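Local coordinates for xylanase Y (Bacillus halodurans, PDB 1WU4), which hydrolyses xylooligosaccharides of three or more units with inversion of anomeric configuration, releasing xylose from the reducing end, at residues L323-A328 and D345-T350; L318-L323 and Y359-L364. The protein carries 1 engineered substitution. One frame throughout, in Å; residues are numbered along the deposited sequence.

Contact 1. Residues L323-A328 and D345-T350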
loop_
_atom_site.group_PDB
_atom_site.type_symbol
_atom_site.label_atom_id
_atom_site.label_comp_id
_atom_site.label_asym_id
_atom_site.label_seq_id
_atom_site.Cartn_x
_atom_site.Cartn_y
_atom_site.Cartn_z
ATOM N N LEU A 323 2.667 11.748 -5.160
ATOM C CA LEU A 323 1.535 12.501 -4.629
ATOM C C LEU A 323 0.455 12.629 -5.710
ATOM O O LEU A 323 -0.725 12.413 -5.440
ATOM C CB LEU A 323 1.997 13.882 -4.143
ATOM C CG LEU A 323 0.927 14.847 -3.615
ATOM C CD1 LEU A 323 0.030 14.150 -2.597
ATOM C CD2 LEU A 323 1.607 16.056 -2.987
ATOM N N ILE A 324 0.862 12.973 -6.929
ATOM C CA ILE A 324 -0.077 13.099 -8.042
ATOM C C ILE A 324 -0.821 11.780 -8.253
ATOM O O ILE A 324 -2.046 11.757 -8.388
ATOM C CB ILE A 324 0.659 13.477 -9.353
ATOM C CG1 ILE A 324 1.174 14.913 -9.265
ATOM C CG2 ILE A 324 -0.266 13.294 -10.556
ATOM C CD1 ILE A 324 2.027 15.329 -10.452
ATOM N N ALA A 325 -0.077 10.679 -8.276
ATOM C CA ALA A 325 -0.671 9.364 -8.478
ATOM C C ALA A 325 -1.689 9.005 -7.402
ATOM O O ALA A 325 -2.772 8.507 -7.710
ATOM C CB ALA A 325 0.421 8.300 -8.532
ATOM N N THR A 326 -1.348 9.255 -6.141
ATOM C CA THR A 326 -2.267 8.916 -5.062
ATOM C C THR A 326 -3.513 9.791 -5.064
ATOM O O THR A 326 -4.611 9.296 -4.814
ATOM C CB THR A 326 -1.586 8.986 -3.676
ATOM O OG1 THR A 326 -1.096 10.311 -3.438
ATOM C CG2 THR A 326 -0.434 7.987 -3.598
ATOM N N ASN A 327 -3.354 11.081 -5.356
ATOM C CA ASN A 327 -4.514 11.965 -5.393
ATOM C C ASN A 327 -5.455 11.535 -6.514
ATOM O O ASN A 327 -6.676 11.611 -6.375
ATOM C CB ASN A 327 -4.091 13.422 -5.598
ATOM C CG ASN A 327 -3.554 14.055 -4.329
ATOM O OD1 ASN A 327 -3.729 13.520 -3.230
ATOM N ND2 ASN A 327 -2.914 15.211 -4.471
ATOM N N ALA A 328 -4.885 11.082 -7.627
ATOM C CA ALA A 328 -5.693 10.625 -8.752
ATOM C C ALA A 328 -6.415 9.327 -8.387
ATOM O O ALA A 328 -7.596 9.162 -8.685
ATOM C CB ALA A 328 -4.813 10.417 -9.981
ATOM N N ASP A 345 -6.670 13.482 -15.065
ATOM C CA ASP A 345 -6.001 14.032 -16.242
ATOM C C ASP A 345 -4.560 14.415 -15.915
ATOM O O ASP A 345 -3.649 14.183 -16.714
ATOM C CB ASP A 345 -6.730 15.272 -16.777
ATOM C CG ASP A 345 -8.043 14.937 -17.458
ATOM O OD1 ASP A 345 -8.212 13.791 -17.924
ATOM O OD2 ASP A 345 -8.907 15.835 -17.542
ATOM N N LEU A 346 -4.349 15.004 -14.741
ATOM C CA LEU A 346 -3.008 15.404 -14.336
ATOM C C LEU A 346 -2.103 14.177 -14.304
ATOM O O LEU A 346 -0.983 14.203 -14.810
ATOM C CB LEU A 346 -3.037 16.064 -12.952
ATOM C CG LEU A 346 -1.682 16.511 -12.389
ATOM C CD1 LEU A 346 -1.042 17.528 -13.326
ATOM C CD2 LEU A 346 -1.870 17.106 -10.999
ATOM N N PHE A 347 -2.604 13.102 -13.706
ATOM C CA PHE A 347 -1.853 11.856 -13.603
ATOM C C PHE A 347 -1.540 11.300 -14.992
ATOM O O PHE A 347 -0.408 10.887 -15.263
ATOM C CB PHE A 347 -2.660 10.847 -12.775
ATOM C CG PHE A 347 -2.023 9.488 -12.659
ATOM C CD1 PHE A 347 -0.675 9.351 -12.335
ATOM C CD2 PHE A 347 -2.787 8.340 -12.839
ATOM C CE1 PHE A 347 -0.099 8.083 -12.190
ATOM C CE2 PHE A 347 -2.224 7.069 -12.695
ATOM C CZ PHE A 347 -0.876 6.944 -12.369
ATOM N N TRP A 348 -2.527 11.304 -15.882
ATOM C CA TRP A 348 -2.306 10.802 -17.232
ATOM C C TRP A 348 -1.189 11.586 -17.918
ATOM O O TRP A 348 -0.379 11.021 -18.656
ATOM C CB TRP A 348 -3.594 10.902 -18.057
ATOM C CG TRP A 348 -3.481 10.273 -19.417
ATOM C CD1 TRP A 348 -3.017 10.857 -20.562
ATOM C CD2 TRP A 348 -3.814 8.924 -19.760
ATOM N NE1 TRP A 348 -3.043 9.953 -21.599
ATOM C CE2 TRP A 348 -3.527 8.759 -21.134
ATOM C CE3 TRP A 348 -4.328 7.837 -19.040
ATOM C CZ2 TRP A 348 -3.738 7.547 -21.805
ATOM C CZ3 TRP A 348 -4.537 6.631 -19.708
ATOM C CH2 TRP A 348 -4.242 6.499 -21.078
ATOM N N ASN A 349 -1.139 12.887 -17.654
ATOM C CA ASN A 349 -0.135 13.749 -18.261
ATOM C C ASN A 349 1.177 13.830 -17.487
ATOM O O ASN A 349 2.014 14.689 -17.765
ATOM C CB ASN A 349 -0.720 15.148 -18.452
ATOM C CG ASN A 349 -1.874 15.160 -19.439
ATOM O OD1 ASN A 349 -2.949 15.685 -19.151
ATOM N ND2 ASN A 349 -1.651 14.584 -20.613
ATOM N N THR A 350 1.354 12.935 -16.521
ATOM C CA THR A 350 2.573 12.897 -15.721
ATOM C C THR A 350 3.330 11.604 -16.010
ATOM O O THR A 350 2.843 10.517 -15.715
ATOM C CB THR A 350 2.261 12.939 -14.209
ATOM O OG1 THR A 350 1.542 14.137 -13.897
ATOM C CG2 THR A 350 3.550 12.905 -13.396
#

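Contact 2. Residues L318-L323 and Y359-L364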
loop_
_atom_site.group_PDB
_atom_site.type_symbol
_atom_site.label_atom_id
_atom_site.label_comp_id
_atom_site.label_asym_id
_atom_site.label_seq_id
_atom_site.Cartn_x
_atom_site.Cartn_y
_atom_site.Cartn_z
ATOM N N LEU A 318 9.360 15.297 -1.654
ATOM C CA LEU A 318 10.440 14.495 -2.214
ATOM C C LEU A 318 9.880 13.524 -3.249
ATOM O O LEU A 318 10.635 12.911 -4.005
ATOM C CB LEU A 318 11.156 13.716 -1.109
ATOM C CG LEU A 318 12.108 14.525 -0.224
ATOM C CD1 LEU A 318 12.574 13.671 0.942
ATOM C CD2 LEU A 318 13.295 14.999 -1.050
ATOM N N HIS A 319 8.555 13.403 -3.290
ATOM C CA HIS A 319 7.893 12.483 -4.212
ATOM C C HIS A 319 6.619 13.085 -4.809
ATOM O O HIS A 319 5.524 12.557 -4.617
ATOM C CB HIS A 319 7.559 11.184 -3.469
ATOM C CG HIS A 319 8.755 10.505 -2.881
ATOM N ND1 HIS A 319 9.669 9.814 -3.648
ATOM C CD2 HIS A 319 9.210 10.442 -1.607
ATOM C CE1 HIS A 319 10.634 9.355 -2.871
ATOM N NE2 HIS A 319 10.379 9.722 -1.629
ATOM N N PRO A 320 6.752 14.191 -5.559
ATOM C CA PRO A 320 5.585 14.837 -6.167
ATOM C C PRO A 320 4.810 13.963 -7.154
ATOM O O PRO A 320 3.588 14.066 -7.243
ATOM C CB PRO A 320 6.176 16.095 -6.808
ATOM C CG PRO A 320 7.604 15.709 -7.082
ATOM C CD PRO A 320 7.982 14.950 -5.842
ATOM N N VAL A 321 5.511 13.108 -7.893
ATOM C CA VAL A 321 4.839 12.223 -8.844
ATOM C C VAL A 321 3.981 11.223 -8.062
ATOM O O VAL A 321 2.854 10.921 -8.453
ATOM C CB VAL A 321 5.865 11.478 -9.740
ATOM C CG1 VAL A 321 5.164 10.412 -10.573
ATOM C CG2 VAL A 321 6.556 12.477 -10.662
ATOM N N GLY A 322 4.512 10.723 -6.949
ATOM C CA GLY A 322 3.753 9.798 -6.127
ATOM C C GLY A 322 2.518 10.490 -5.567
ATOM O O GLY A 322 1.446 9.893 -5.497
ATOM N N LEU A 323 2.667 11.748 -5.160
ATOM C CA LEU A 323 1.535 12.501 -4.629
ATOM C C LEU A 323 0.455 12.629 -5.710
ATOM O O LEU A 323 -0.725 12.413 -5.440
ATOM C CB LEU A 323 1.997 13.882 -4.143
ATOM C CG LEU A 323 0.927 14.847 -3.615
ATOM C CD1 LEU A 323 0.030 14.150 -2.597
ATOM C CD2 LEU A 323 1.607 16.056 -2.987
ATOM N N TYR A 359 11.932 4.786 -7.514
ATOM C CA TYR A 359 11.263 3.745 -6.732
ATOM C C TYR A 359 9.892 4.012 -6.093
ATOM O O TYR A 359 8.886 3.439 -6.522
ATOM C CB TYR A 359 12.220 3.232 -5.648
ATOM C CG TYR A 359 11.566 2.365 -4.589
ATOM C CD1 TYR A 359 11.095 1.084 -4.887
ATOM C CD2 TYR A 359 11.399 2.841 -3.288
ATOM C CE1 TYR A 359 10.470 0.301 -3.911
ATOM C CE2 TYR A 359 10.780 2.069 -2.309
ATOM C CZ TYR A 359 10.318 0.804 -2.626
ATOM O OH TYR A 359 9.694 0.055 -1.654
ATOM N N TYR A 360 9.848 4.853 -5.064
ATOM C CA TYR A 360 8.593 5.111 -4.357
ATOM C C TYR A 360 7.495 5.686 -5.238
ATOM O O TYR A 360 6.363 5.197 -5.236
ATOM C CB TYR A 360 8.842 6.029 -3.154
ATOM C CG TYR A 360 7.649 6.177 -2.227
ATOM C CD1 TYR A 360 7.088 5.069 -1.587
ATOM C CD2 TYR A 360 7.095 7.429 -1.976
ATOM C CE1 TYR A 360 6.001 5.209 -0.717
ATOM C CE2 TYR A 360 6.014 7.582 -1.113
ATOM C CZ TYR A 360 5.472 6.471 -0.485
ATOM O OH TYR A 360 4.409 6.623 0.379
ATOM N N ASP A 361 7.830 6.724 -5.994
ATOM C CA ASP A 361 6.865 7.359 -6.879
ATOM C C ASP A 361 6.273 6.371 -7.863
ATOM O O ASP A 361 5.064 6.343 -8.080
ATOM C CB ASP A 361 7.535 8.479 -7.669
ATOM C CG ASP A 361 8.108 9.542 -6.776
ATOM O OD1 ASP A 361 7.432 10.568 -6.570
ATOM O OD2 ASP A 361 9.225 9.334 -6.267
ATOM N N ASN A 362 7.132 5.557 -8.461
ATOM C CA ASN A 362 6.673 4.610 -9.457
ATOM C C ASN A 362 5.851 3.451 -8.920
ATOM O O ASN A 362 5.024 2.903 -9.646
ATOM C CB ASN A 362 7.861 4.133 -10.291
ATOM C CG ASN A 362 8.430 5.249 -11.145
ATOM O OD1 ASN A 362 7.907 6.364 -11.144
ATOM N ND2 ASN A 362 9.502 4.958 -11.877
ATOM N N CYS A 363 6.062 3.073 -7.660
ATOM C CA CYS A 363 5.245 2.011 -7.078
ATOM C C CYS A 363 3.832 2.576 -6.950
ATOM O O CYS A 363 2.859 1.934 -7.342
ATOM C CB CYS A 363 5.755 1.600 -5.693
ATOM S SG CYS A 363 7.227 0.558 -5.713
ATOM N N LEU A 364 3.733 3.786 -6.407
ATOM C CA LEU A 364 2.438 4.446 -6.242
ATOM C C LEU A 364 1.795 4.669 -7.608
ATOM O O LEU A 364 0.580 4.547 -7.765
ATOM C CB LEU A 364 2.622 5.784 -5.510
ATOM C CG LEU A 364 2.638 5.759 -3.974
ATOM C CD1 LEU A 364 3.502 4.621 -3.457
ATOM C CD2 LEU A 364 3.133 7.096 -3.453
HETATM O O HOH W 1 8.406 12.730 -8.074
#

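Contact 1. Residues L323-A328 and D345-T350
Ile324 reaches from helix 320-329 to the C-terminal end of helix 340-348, where its CG2 faces the backbone at Phe347 and its ethyl arm goes on to Thr350. A chi1 of -70° sets CG1 beside the backbone N and leaves CG2 anti to it, with Ile324 CG2 3.7 Å from Phe347 CA. The ethyl arm runs tip to tip with Thr350, bringing Ile324 CD1 to 3.7 Å from Thr350 OG1. Leu346 crosses the isoleucine at about a right angle, its CG 4.0 Å from Ile324 CG2. Both helices belong to the (alpha/alpha)6 barrel of glycoside hydrolase family 8, and at this buried point they meet without a hydrogen bond between the two segments. Phe347 lies along helix 320-329: its CB is 3.6 Å from Ala328 CB, while Phe347 CE1 lies 3.7 Å from Ala325 CB. With only methyl groups at Ala325 and Ala328, the helix lies close against Phe347, and Ala325 CA makes an off-centre CH-pi contact, 4.3 Å from the ring centroid. The same ring packs edge-to-face with Tyr365 of helix 358-372. The hydroxyl of Thr350 turns back to its own helix end, where Thr350 OG1 donates to Leu346 O at 2.7 Å from above the carbonyl plane.

Contact 2. Residues L318-L323 and Y359-L364
At the N-terminus of helix 320-329, close to the probable catalytic centre of the barrel, a His-carboxylate hydrogen bond ties the N-cap residue His319 to Asp361. His319 ND1 donates to Asp361 OD2 over 2.7 Å in a nearly straight bond (169°), with the acceptor in the imidazole plane but the donor above the carboxylate plane. The other oxygen, Asp361 OD1, accepts from Gly322 N on its anti side at 2.9 Å. A water, donating to Asp361 OD1 and accepting from Val321 N at 2.9 Å, bridges the same oxygen to the first turn. Thus the carboxylate grips the helix start, whose dipole would probably favour its negative charge; Arg353 adds a salt bridge to OD2. Tyr360 turns a ring edge to one face of the imidazole, a T-shaped pair with planes at 71°, Tyr360 CD2 lying 3.6 Å from His319 CG. The Tyr360 hydroxyl is hydrogen-bonded to Ser262 O; the nearest side-chain atoms of Tyr360 and Glu70, the probable proton donor, are about 4 Å apart. Gly322, lacking a side chain, admits Leu364 CD2 to 3.9 Å from Gly322 CA. Helix 320-329 thereby rests on helix 358-372, with helix 69-81, which carries Glu70, and Arg266 of helix 265-278 beside Tyr360.

How the contacts relate
Both contacts use helix 320-329, and the two segments on this helix overlap at Leu323. Contact 2 joins the beginning of this helix to helix 358-372, whereas contact 1 joins later turns to helix 340-348, which precedes helix 358-372 in the chain. Contact 1 is buried, apolar and away from the annotated sites; contact 2 is only partly buried and polar, with charge, water and an aromatic pair beside the probable catalytic residues. Their centres lie 10 Å apart, and the segments also pack on each other: Thr326 CG2 approaches Leu364 CD2 to 3.7 Å. Together with Phe347 against Tyr365, the two contacts bring three successive helices of the barrel together.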